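Local coordinates for Low density lipoprotein receptor adapter protein 1 (Rattus norvegicus, PDB 3SO6) that binds the NPXY internalization motif of the LDL receptor tail through its phosphotyrosine-binding domain and links the receptor to clathrin and AP-2 for endocytosis, at residues E67-I71 / Y72-Y76. Residues are numbered along the deposited sequence; the frame is centred on the assembly and turned at random.
Sequences ENVSI and YRISY
The short 3-10 turn that carries the chain from strand 65-70 to strand 74-79, the two outermost strands of the PTB-domain sheet, is tied across by Arg73 reaching back to Glu67. Both NH1 and NH2 of Arg73 land end-on on one oxygen, OE2 of Glu67, with NH2 at 2.7 Å and NH1 at 2.8 Å. OE2 lies nearly in the guanidinium plane, but the carboxylate is turned 32° against it, and both nitrogens come in from the same carboxylate face, tilted out of its plane. Glu67 gets there fully extended, CG anti to the backbone N (chi1 -167°), while the bend at chi3 (52°) folds the Arg73 guanidinium back toward it. Val69 CG1 sits over the centre of one guanidinium face and also packs against Ile74 CG1 at 3.6 Å. A water bridges Arg73 NH1, the carbonyl O of Asn68 and the amide N of Ser70. In the turn itself, Arg73 N donates to Ser70 O (2.9 Å), Ile74 N to Ile71 O, and Tyr72 N to Ser70 OG at 3.2 Å. Ile71 CG2 makes a CH-pi contact over the Tyr72 ring, 4.0 Å from its centroid. With an alanine at Arg73, the Glu67 carboxylate is likely to lose its countercharge and Gln92 O its bond from NE. Held by Gln92 O and Glu67, the guanidinium is fixed in rotation and joins strand 65-70 to strand 86-92, beside the strand that pairs with the bound peptide.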
loop_
_atom_site.group_PDB
_atom_site.type_symbol
_atom_site.label_atom_id
_atom_site.label_comp_id
_atom_site.label_asym_id
_atom_site.label_seq_id
_atom_site.Cartn_x
_atom_site.Cartn_y
_atom_site.Cartn_z
ATOM N N GLU A 67 -9.564 6.616 -2.068
ATOM C CA GLU A 67 -8.530 7.528 -1.669
ATOM C C GLU A 67 -7.464 7.548 -2.732
ATOM O O GLU A 67 -7.131 6.517 -3.265
ATOM C CB GLU A 67 -7.882 7.041 -0.340
ATOM C CG GLU A 67 -7.036 8.121 0.255
ATOM C CD GLU A 67 -6.337 7.780 1.558
ATOM O OE1 GLU A 67 -6.447 6.642 2.077
ATOM O OE2 GLU A 67 -5.614 8.685 2.053
ATOM N N ASN A 68 -6.995 8.730 -3.081
ATOM C CA ASN A 68 -5.743 8.841 -3.861
ATOM C C ASN A 68 -4.607 9.074 -2.869
ATOM O O ASN A 68 -4.569 10.127 -2.165
ATOM C CB ASN A 68 -5.868 10.054 -4.878
ATOM C CG ASN A 68 -4.654 10.166 -5.778
ATOM O OD1 ASN A 68 -3.645 9.440 -5.652
ATOM N ND2 ASN A 68 -4.784 10.961 -6.756
ATOM N N VAL A 69 -3.711 8.089 -2.742
ATOM C CA VAL A 69 -2.653 8.138 -1.766
ATOM C C VAL A 69 -1.394 8.673 -2.436
ATOM O O VAL A 69 -0.727 7.926 -3.201
ATOM C CB VAL A 69 -2.397 6.742 -1.168
ATOM C CG1 VAL A 69 -1.432 6.851 -0.003
ATOM C CG2 VAL A 69 -3.756 6.125 -0.677
ATOM N N SER A 70 -1.001 9.905 -2.114
ATOM C CA SER A 70 0.199 10.507 -2.730
ATOM C C SER A 70 1.396 9.620 -2.438
ATOM O O SER A 70 1.618 9.186 -1.283
ATOM C CB SER A 70 0.441 11.880 -2.107
ATOM O OG SER A 70 1.679 12.375 -2.522
ATOM N N ILE A 71 2.274 9.481 -3.426
ATOM C CA ILE A 71 3.531 8.717 -3.228
ATOM C C ILE A 71 4.327 9.264 -2.041
ATOM O O ILE A 71 4.985 8.476 -1.373
ATOM C CB ILE A 71 4.392 8.735 -4.579
ATOM C CG1 ILE A 71 5.354 7.579 -4.633
ATOM C CG2 ILE A 71 5.004 10.164 -4.837
ATOM C CD1 ILE A 71 4.760 6.253 -4.898
ATOM N N TYR A 72 4.265 10.581 -1.768
ATOM C CA TYR A 72 5.083 11.139 -0.684
ATOM C C TYR A 72 4.629 10.747 0.707
ATOM O O TYR A 72 5.354 10.865 1.671
ATOM C CB TYR A 72 5.076 12.643 -0.766
ATOM C CG TYR A 72 5.601 13.193 -2.054
ATOM C CD1 TYR A 72 6.940 12.975 -2.449
ATOM C CD2 TYR A 72 4.758 13.953 -2.871
ATOM C CE1 TYR A 72 7.385 13.530 -3.639
ATOM C CE2 TYR A 72 5.204 14.475 -4.077
ATOM C CZ TYR A 72 6.536 14.250 -4.461
ATOM O OH TYR A 72 7.064 14.810 -5.649
ATOM N N ARG A 73 3.401 10.259 0.801
ATOM C CA ARG A 73 2.851 9.785 2.063
ATOM C C ARG A 73 3.198 8.335 2.394
ATOM O O ARG A 73 2.954 7.908 3.546
ATOM C CB ARG A 73 1.324 9.898 2.019
ATOM C CG ARG A 73 0.812 11.339 2.013
ATOM C CD ARG A 73 -0.730 11.386 1.733
ATOM N NE ARG A 73 -1.458 10.511 2.642
ATOM C CZ ARG A 73 -2.657 9.964 2.411
ATOM N NH1 ARG A 73 -3.329 10.204 1.299
ATOM N NH2 ARG A 73 -3.198 9.084 3.273
ATOM N N ILE A 74 3.595 7.516 1.391
ATOM C CA ILE A 74 3.703 6.059 1.571
ATOM C C ILE A 74 5.133 5.817 2.010
ATOM O O ILE A 74 6.076 6.278 1.323
ATOM C CB ILE A 74 3.385 5.315 0.257
ATOM C CG1 ILE A 74 1.972 5.642 -0.258
ATOM C CG2 ILE A 74 3.663 3.841 0.469
ATOM C CD1 ILE A 74 1.711 5.104 -1.686
ATOM N N SER A 75 5.321 5.178 3.165
ATOM C CA SER A 75 6.669 4.938 3.656
ATOM C C SER A 75 7.202 3.609 3.311
ATOM O O SER A 75 8.429 3.446 3.240
ATOM C CB SER A 75 6.705 5.109 5.184
ATOM O OG SER A 75 5.654 4.367 5.742
ATOM N N TYR A 76 6.336 2.607 3.101
ATOM C CA TYR A 76 6.805 1.194 3.137
ATOM C C TYR A 76 5.754 0.333 2.451
ATOM O O TYR A 76 4.550 0.627 2.575
ATOM C CB TYR A 76 6.948 0.806 4.633
ATOM C CG TYR A 76 7.725 -0.492 4.901
ATOM C CD1 TYR A 76 9.102 -0.565 4.788
ATOM C CD2 TYR A 76 7.041 -1.668 5.318
ATOM C CE1 TYR A 76 9.775 -1.737 5.072
ATOM C CE2 TYR A 76 7.722 -2.843 5.555
ATOM C CZ TYR A 76 9.076 -2.881 5.435
ATOM O OH TYR A 76 9.729 -4.069 5.662
HETATM O O HOH W 1 -2.701 12.074 -0.813
#